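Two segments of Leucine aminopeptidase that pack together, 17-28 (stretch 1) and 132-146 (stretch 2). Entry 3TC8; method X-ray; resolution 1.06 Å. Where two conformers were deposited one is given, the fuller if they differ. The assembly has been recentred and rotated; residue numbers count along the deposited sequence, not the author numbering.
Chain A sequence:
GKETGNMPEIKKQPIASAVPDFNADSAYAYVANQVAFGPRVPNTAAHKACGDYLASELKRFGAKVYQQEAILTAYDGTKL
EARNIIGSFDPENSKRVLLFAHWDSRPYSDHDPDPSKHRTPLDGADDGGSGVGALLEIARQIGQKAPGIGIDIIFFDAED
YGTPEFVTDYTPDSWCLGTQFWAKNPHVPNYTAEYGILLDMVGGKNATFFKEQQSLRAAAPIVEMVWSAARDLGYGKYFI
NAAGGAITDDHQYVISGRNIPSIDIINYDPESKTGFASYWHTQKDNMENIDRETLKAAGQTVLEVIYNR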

ATOM      1  N   SER A  17      -6.960  -9.287  23.571  1.00 33.52           N
ATOM      2  CA  SER A  17      -6.070  -8.568  24.509  1.00 32.67           C
ATOM      3  C   SER A  17      -6.310  -7.052  24.386  1.00 30.14           C
ATOM      4  O   SER A  17      -7.401  -6.598  24.062  1.00 31.05           O
ATOM      5  CB  SER A  17      -4.590  -8.966  24.226  1.00 32.95           C
ATOM      6  OG  SER A  17      -4.001  -8.333  23.065  1.00 31.84           O
ATOM      7  N   ALA A  18      -5.275  -6.270  24.640  1.00 28.35           N
ATOM      8  CA  ALA A  18      -5.240  -4.902  24.181  1.00 26.29           C
ATOM      9  C   ALA A  18      -5.379  -4.842  22.652  1.00 23.26           C
ATOM     10  O   ALA A  18      -5.749  -3.759  22.116  1.00 26.38           O
ATOM     11  CB  ALA A  18      -3.908  -4.228  24.625  1.00 27.77           C
ATOM     12  N   VAL A  19      -5.069  -5.943  21.934  1.00 16.70           N
ATOM     13  CA  VAL A  19      -4.891  -5.836  20.503  1.00 12.83           C
ATOM     14  C   VAL A  19      -5.885  -6.748  19.767  1.00 11.38           C
ATOM     15  O   VAL A  19      -5.904  -7.948  20.030  1.00 12.67           O
ATOM     16  CB  VAL A  19      -3.449  -6.150  20.101  1.00 11.40           C
ATOM     17  CG1 VAL A  19      -3.266  -5.894  18.609  1.00 12.49           C
ATOM     18  CG2 VAL A  19      -2.431  -5.316  20.888  1.00 13.23           C
ATOM     19  N   PRO A  20      -6.662  -6.223  18.819  1.00 10.97           N
ATOM     20  CA  PRO A  20      -7.538  -7.067  18.048  1.00 11.22           C
ATOM     21  C   PRO A  20      -6.788  -8.127  17.250  1.00 10.42           C
ATOM     22  O   PRO A  20      -5.617  -7.994  16.931  1.00 11.20           O
ATOM     23  CB  PRO A  20      -8.220  -6.066  17.112  1.00 13.40           C
ATOM     24  CG  PRO A  20      -8.097  -4.787  17.701  1.00 14.33           C
ATOM     25  CD  PRO A  20      -6.825  -4.811  18.471  1.00 12.45           C
ATOM     26  N   ASP A  21      -7.540  -9.145  16.858  1.00 10.64           N
ATOM     27  CA  ASP A  21      -7.071 -10.266  16.056  0.50 10.08           C
ATOM     28  C   ASP A  21      -7.296  -9.946  14.570  1.00 10.72           C
ATOM     29  O   ASP A  21      -8.454  -9.837  14.126  1.00 13.05           O
ATOM     30  CB  ASP A  21      -7.933 -11.464  16.491  0.50 10.71           C
ATOM     31  CG  ASP A  21      -7.444 -12.800  16.005  0.50 12.82           C
ATOM     32  OD1 ASP A  21      -6.579 -12.875  15.114  0.50 13.14           O
ATOM     33  OD2 ASP A  21      -7.978 -13.823  16.496  0.50 16.55           O
ATOM     34  N   PHE A  22      -6.249  -9.816  13.788  1.00  9.29           N
ATOM     35  CA  PHE A  22      -6.338  -9.639  12.344  1.00  9.39           C
ATOM     36  C   PHE A  22      -6.817 -10.967  11.746  1.00  8.85           C
ATOM     37  O   PHE A  22      -6.178 -12.011  11.914  1.00  9.97           O
ATOM     38  CB  PHE A  22      -4.957  -9.308  11.817  1.00  9.73           C
ATOM     39  CG  PHE A  22      -4.858  -9.101  10.303  1.00  7.89           C
ATOM     40  CD1 PHE A  22      -4.574 -10.160   9.464  1.00  9.37           C
ATOM     41  CD2 PHE A  22      -4.980  -7.838   9.777  1.00  8.49           C
ATOM     42  CE1 PHE A  22      -4.406  -9.945   8.115  1.00  9.06           C
ATOM     43  CE2 PHE A  22      -4.803  -7.624   8.407  1.00  8.62           C
ATOM     44  CZ  PHE A  22      -4.498  -8.683   7.605  1.00  8.44           C
ATOM     45  N   ASN A  23      -7.928 -10.929  11.012  1.00  8.52           N
ATOM     46  CA  ASN A  23      -8.465 -12.126  10.381  1.00  8.94           C
ATOM     47  C   ASN A  23      -7.893 -12.226   8.978  1.00  9.35           C
ATOM     48  O   ASN A  23      -8.302 -11.484   8.062  1.00  9.22           O
ATOM     49  CB  ASN A  23      -9.998 -12.029  10.381  1.00  9.94           C
ATOM     50  CG  ASN A  23     -10.698 -13.226   9.810  1.00 11.45           C
ATOM     51  OD1 ASN A  23     -10.265 -13.841   8.877  1.00 14.03           O
ATOM     52  ND2 ASN A  23     -11.915 -13.427  10.279  1.00 16.36           N
ATOM     53  N   ALA A  24      -6.939 -13.137   8.792  1.00  9.23           N
ATOM     54  CA  ALA A  24      -6.256 -13.249   7.512  1.00  9.87           C
ATOM     55  C   ALA A  24      -7.176 -13.785   6.419  1.00  9.50           C
ATOM     56  O   ALA A  24      -6.990 -13.421   5.248  1.00 10.11           O
ATOM     57  CB  ALA A  24      -5.013 -14.083   7.639  1.00 12.36           C
ATOM     58  N   ASP A  25      -8.146 -14.636   6.742  1.00 10.04           N
ATOM     59  CA  ASP A  25      -9.142 -15.099   5.771  0.50  9.45           C
ATOM     60  C   ASP A  25      -9.887 -13.911   5.214  1.00  9.56           C
ATOM     61  O   ASP A  25     -10.169 -13.820   4.017  1.00  9.89           O
ATOM     62  CB  ASP A  25     -10.196 -16.029   6.406  0.50 10.63           C
ATOM     63  CG  ASP A  25      -9.703 -17.459   6.620  0.50 11.04           C
ATOM     64  OD1 ASP A  25      -8.673 -17.892   6.048  0.50 12.86           O
ATOM     65  OD2 ASP A  25     -10.419 -18.179   7.364  0.50 15.83           O
ATOM     66  N   SER A  26     -10.280 -13.011   6.090  1.00  9.10           N
ATOM     67  CA  SER A  26     -10.951 -11.807   5.710  1.00  9.14           C
ATOM     68  C   SER A  26     -10.105 -10.898   4.820  1.00  8.56           C
ATOM     69  O   SER A  26     -10.570 -10.403   3.785  1.00  9.09           O
ATOM     70  CB  SER A  26     -11.422 -11.061   6.957  1.00  9.95           C
ATOM     71  OG  SER A  26     -11.876  -9.746   6.658  1.00 10.51           O
ATOM     72  N   ALA A  27      -8.860 -10.692   5.233  1.00  8.22           N
ATOM     73  CA  ALA A  27      -7.963  -9.908   4.399  1.00  8.12           C
ATOM     74  C   ALA A  27      -7.829 -10.529   3.000  1.00  8.34           C
ATOM     75  O   ALA A  27      -7.819  -9.820   1.997  1.00  8.44           O
ATOM     76  CB  ALA A  27      -6.607  -9.776   5.083  1.00  9.12           C
ATOM     77  N   TYR A  28      -7.646 -11.840   2.952  1.00  8.03           N
ATOM     78  CA  TYR A  28      -7.528 -12.528   1.676  1.00  8.46           C
ATOM     79  C   TYR A  28      -8.750 -12.275   0.794  1.00  8.74           C
ATOM     80  O   TYR A  28      -8.636 -11.970  -0.392  1.00  9.00           O
ATOM     81  CB  TYR A  28      -7.350 -14.022   1.942  1.00  9.32           C
ATOM     82  CG  TYR A  28      -7.172 -14.860   0.710  1.00 10.25           C
ATOM     83  CD1 TYR A  28      -8.240 -15.245  -0.082  1.00 11.81           C
ATOM     84  CD2 TYR A  28      -5.901 -15.273   0.343  1.00 10.76           C
ATOM     85  CE1 TYR A  28      -8.000 -16.038  -1.235  1.00 13.83           C
ATOM     86  CE2 TYR A  28      -5.661 -16.048  -0.791  1.00 12.42           C
ATOM     87  CZ  TYR A  28      -6.703 -16.407  -1.564  1.00 12.88           C
ATOM     88  OH  TYR A  28      -6.476 -17.184  -2.709  1.00 17.17           O
ATOM     89  N   VAL A 132      -3.932  -3.031   0.263  1.00  7.21           N
ATOM     90  CA  VAL A 132      -5.285  -2.517   0.482  1.00  7.37           C
ATOM     91  C   VAL A 132      -6.124  -3.533   1.268  1.00  6.80           C
ATOM     92  O   VAL A 132      -6.861  -3.165   2.158  1.00  7.75           O
ATOM     93  CB  VAL A 132      -5.970  -2.192  -0.861  1.00  7.32           C
ATOM     94  CG1 VAL A 132      -7.412  -1.857  -0.703  1.00  8.73           C
ATOM     95  CG2 VAL A 132      -5.207  -1.040  -1.555  1.00  8.94           C
ATOM     96  N   GLY A 133      -5.982  -4.823   0.945  1.00  7.38           N
ATOM     97  CA  GLY A 133      -6.772  -5.833   1.666  1.00  8.18           C
ATOM     98  C   GLY A 133      -6.356  -5.955   3.122  1.00  7.59           C
ATOM     99  O   GLY A 133      -7.218  -6.093   3.999  1.00  7.87           O
ATOM    100  N   ALA A 134      -5.052  -5.889   3.392  1.00  7.63           N
ATOM    101  CA  ALA A 134      -4.566  -5.873   4.760  1.00  7.82           C
ATOM    102  C   ALA A 134      -5.100  -4.647   5.495  1.00  7.18           C
ATOM    103  O   ALA A 134      -5.551  -4.734   6.648  1.00  7.61           O
ATOM    104  CB  ALA A 134      -3.077  -5.967   4.837  1.00  8.58           C
ATOM    105  N   LEU A 135      -5.040  -3.478   4.855  1.00  7.22           N
ATOM    106  CA  LEU A 135      -5.542  -2.268   5.482  1.00  7.46           C
ATOM    107  C   LEU A 135      -7.044  -2.286   5.684  1.00  7.56           C
ATOM    108  O   LEU A 135      -7.525  -1.739   6.686  1.00  7.66           O
ATOM    109  CB  LEU A 135      -5.144  -1.026   4.698  1.00  7.77           C
ATOM    110  CG  LEU A 135      -3.667  -0.646   4.773  1.00  8.29           C
ATOM    111  CD1 LEU A 135      -3.375   0.634   4.008  1.00 11.03           C
ATOM    112  CD2 LEU A 135      -3.133  -0.518   6.207  1.00 10.70           C
ATOM    113  N   LEU A 136      -7.824  -2.883   4.792  1.00  7.13           N
ATOM    114  CA  LEU A 136      -9.232  -3.022   5.012  1.00  7.85           C
ATOM    115  C   LEU A 136      -9.512  -3.852   6.246  1.00  7.16           C
ATOM    116  O   LEU A 136     -10.387  -3.495   7.032  1.00  7.84           O
ATOM    117  CB  LEU A 136      -9.976  -3.615   3.802  1.00  8.18           C
ATOM    118  CG  LEU A 136     -10.129  -2.674   2.596  1.00  8.89           C
ATOM    119  CD1 LEU A 136     -10.594  -3.512   1.394  1.00 10.34           C
ATOM    120  CD2 LEU A 136     -11.166  -1.561   2.891  1.00  9.47           C
ATOM    121  N   GLU A 137      -8.800  -4.949   6.428  1.00  7.11           N
ATOM    122  CA  GLU A 137      -9.009  -5.766   7.612  1.00  8.02           C
ATOM    123  C   GLU A 137      -8.577  -5.046   8.884  1.00  7.76           C
ATOM    124  O   GLU A 137      -9.254  -5.104   9.917  1.00  8.43           O
ATOM    125  CB  GLU A 137      -8.325  -7.101   7.436  1.00  8.49           C
ATOM    126  CG  GLU A 137      -8.356  -7.993   8.663  1.00  8.92           C
ATOM    127  CD  GLU A 137      -9.744  -8.309   9.195  1.00  9.10           C
ATOM    128  OE1 GLU A 137     -10.746  -8.158   8.454  1.00  9.54           O
ATOM    129  OE2 GLU A 137      -9.847  -8.793  10.366  1.00 10.41           O
ATOM    130  N   ILE A 138      -7.469  -4.305   8.831  1.00  8.19           N
ATOM    131  CA  ILE A 138      -7.028  -3.462   9.942  1.00  8.28           C
ATOM    132  C   ILE A 138      -8.101  -2.437  10.281  1.00  8.23           C
ATOM    133  O   ILE A 138      -8.484  -2.255  11.431  1.00  8.49           O
ATOM    134  CB  ILE A 138      -5.669  -2.823   9.625  1.00  8.05           C
ATOM    135  CG1 ILE A 138      -4.559  -3.865   9.700  1.00  8.98           C
ATOM    136  CG2 ILE A 138      -5.370  -1.614  10.552  1.00  9.24           C
ATOM    137  CD1 ILE A 138      -3.313  -3.501   8.978  1.00 10.16           C
ATOM    138  N   ALA A 139      -8.653  -1.782   9.247  1.00  8.46           N
ATOM    139  CA  ALA A 139      -9.659  -0.782   9.440  1.00  8.51           C
ATOM    140  C   ALA A 139     -10.951  -1.389  10.017  1.00  8.13           C
ATOM    141  O   ALA A 139     -11.633  -0.770  10.842  1.00  8.44           O
ATOM    142  CB  ALA A 139      -9.935  -0.075   8.082  1.00  9.09           C
ATOM    143  N   ARG A 140     -11.289  -2.612   9.595  1.00  8.17           N
ATOM    144  CA  ARG A 140     -12.424  -3.295  10.151  1.00  8.46           C
ATOM    145  C   ARG A 140     -12.280  -3.486  11.650  1.00  8.67           C
ATOM    146  O   ARG A 140     -13.193  -3.264  12.451  1.00  9.12           O
ATOM    147  CB  ARG A 140     -12.650  -4.646   9.459  1.00  8.41           C
ATOM    148  CG  ARG A 140     -13.961  -5.306   9.842  1.00  9.17           C
ATOM    149  CD  ARG A 140     -14.243  -6.585   9.062  1.00 10.06           C
ATOM    150  NE  ARG A 140     -13.363  -7.683   9.465  1.00  9.54           N
ATOM    151  CZ  ARG A 140     -13.687  -8.650  10.292  1.00 10.19           C
ATOM    152  NH1 ARG A 140     -14.907  -8.780  10.813  1.00 11.75           N
ATOM    153  NH2 ARG A 140     -12.774  -9.526  10.584  1.00 11.00           N
ATOM    154  N   GLN A 141     -11.076  -3.860  12.082  1.00  8.45           N
ATOM    155  CA  GLN A 141     -10.793  -4.019  13.499  1.00  8.83           C
ATOM    156  C   GLN A 141     -10.804  -2.684  14.245  1.00  8.73           C
ATOM    157  O   GLN A 141     -11.355  -2.595  15.347  1.00  9.28           O
ATOM    158  CB  GLN A 141      -9.473  -4.706  13.697  1.00  9.36           C
ATOM    159  CG  GLN A 141      -9.421  -6.156  13.170  1.00  9.17           C
ATOM    160  CD  GLN A 141     -10.460  -7.054  13.735  1.00  9.69           C
ATOM    161  OE1 GLN A 141     -10.827  -6.935  14.926  1.00 10.43           O
ATOM    162  NE2 GLN A 141     -10.978  -7.974  12.914  1.00 11.00           N
ATOM    163  N   ILE A 142     -10.261  -1.638  13.651  1.00  8.91           N
ATOM    164  CA  ILE A 142     -10.276  -0.328  14.266  1.00  9.12           C
ATOM    165  C   ILE A 142     -11.706   0.148  14.470  1.00  9.38           C
ATOM    166  O   ILE A 142     -12.048   0.709  15.510  1.00 10.60           O
ATOM    167  CB  ILE A 142      -9.466   0.705  13.416  1.00  9.22           C
ATOM    168  CG1 ILE A 142      -7.991   0.361  13.427  1.00  9.50           C
ATOM    169  CG2 ILE A 142      -9.735   2.136  13.876  1.00 10.35           C
ATOM    170  CD1 ILE A 142      -7.203   1.051  12.318  1.00 10.11           C
ATOM    171  N   GLY A 143     -12.578  -0.075  13.478  1.00  9.66           N
ATOM    172  CA  GLY A 143     -13.941   0.336  13.610  1.00 10.71           C
ATOM    173  C   GLY A 143     -14.651  -0.331  14.792  1.00 11.53           C
ATOM    174  O   GLY A 143     -15.554   0.231  15.374  1.00 13.62           O
ATOM    175  N   GLN A 144     -14.258  -1.548  15.124  1.00 12.29           N
ATOM    176  CA  GLN A 144     -14.863  -2.283  16.241  1.00 13.78           C
ATOM    177  C   GLN A 144     -14.228  -1.960  17.593  1.00 13.70           C
ATOM    178  O   GLN A 144     -14.889  -2.144  18.625  1.00 17.24           O
ATOM    179  CB  GLN A 144     -14.723  -3.794  16.014  1.00 14.12           C
ATOM    180  CG  GLN A 144     -15.491  -4.393  14.777  1.00 15.64           C
ATOM    181  CD  GLN A 144     -15.060  -5.911  14.348  1.00 19.03           C
ATOM    182  OE1 GLN A 144     -15.782  -6.615  13.583  1.00 24.57           O
ATOM    183  NE2 GLN A 144     -13.931  -6.382  14.854  1.00 22.84           N
ATOM    184  N   LYS A 145     -13.000  -1.461  17.644  1.00 12.48           N
ATOM    185  CA  LYS A 145     -12.282  -1.237  18.897  1.00 13.48           C
ATOM    186  C   LYS A 145     -11.286  -0.100  18.694  1.00 13.01           C
ATOM    187  O   LYS A 145     -10.265  -0.259  18.062  1.00 14.14           O
ATOM    188  CB  LYS A 145     -11.544  -2.501  19.369  1.00 14.80           C
ATOM    189  CG  LYS A 145     -10.872  -2.309  20.724  1.00 17.54           C
ATOM    190  CD  LYS A 145     -10.098  -3.565  21.112  1.00 23.35           C
ATOM    191  CE  LYS A 145      -9.672  -3.650  22.595  1.00 29.07           C
ATOM    192  NZ  LYS A 145      -9.568  -5.122  22.932  1.00 34.08           N
ATOM    193  N   ALA A 146     -11.569   1.068  19.224  1.00 15.05           N
ATOM    194  CA  ALA A 146     -10.733   2.249  19.000  1.00 15.58           C
ATOM    195  C   ALA A 146      -9.352   2.005  19.617  1.00 14.99           C
ATOM    196  O   ALA A 146      -9.280   1.645  20.767  1.00 15.94           O
ATOM    197  CB  ALA A 146     -11.382   3.498  19.648  1.00 18.79           C
TER
HETATM  198  O   HOH W   1     -10.501  -8.832  17.032  0.50 12.42           O
HETATM  199  O   HOH W   2     -12.820 -11.714  12.494  1.00 16.68           O

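Glu137 is the polar centre of this contact. Its side chain leaves the helix 132-144 toward stretch 1, and both carboxylate oxygens are well supplied with donors. Glu137 OE2 accepts from Asn23 N at 2.9 Å, with an N-H...acceptor angle of 158°. Glu137 OE1 accepts from Ser26 OG at 2.7 Å. The remaining donors come from its own helix. Arg140 NE gives a 2.8 Å hydrogen bond to Glu137 OE1, part of a salt bridge that balances the buried charge. Arg140 NH2 donates to Glu137 OE2 at 3.0 Å, and weakly to Glu137 OE1 at 3.2 Å. Gln141 NE2 donates to Glu137 OE2 at 2.9 Å.

Asn23 is the N-cap of the helix 24-28. Asn23 OD1 accepts from Ser26 N at 2.9 Å, so one otherwise free amide of the first turn is satisfied. The Asn23 backbone N is taken up by Glu137 instead. Asn23 ND2 donates to water 2, 2.9 Å away; this water also accepts from Arg140 NH2 at 2.9 Å and so bridges the two stretches.

Water 1 makes a second bridge. It accepts from Asp21 N at 3.0 Å and donates to Gln141 OE1 at 2.9 Å. Asp21 O lies 3.4 Å from Gln141 NE2, but the angle is poor and no hydrogen bond forms.

Lys145 follows the helix and has an extended side chain. Its NZ donates to Ser17 O at 2.9 Å, and its aliphatic part passes Pro20.

Apolar packing accompanies these bonds. Glu137 CG sits over one face of the Phe22 ring, 3.8 Å from the centroid, a CH-pi contact. Ala134 O and Ile138 CG1 lie at the ring edge. The helices come close where Ala27 meets Gly133, with their CA atoms 5.0 Å apart. A CB on Gly133 would lie only 3.1 Å from Ala27 O.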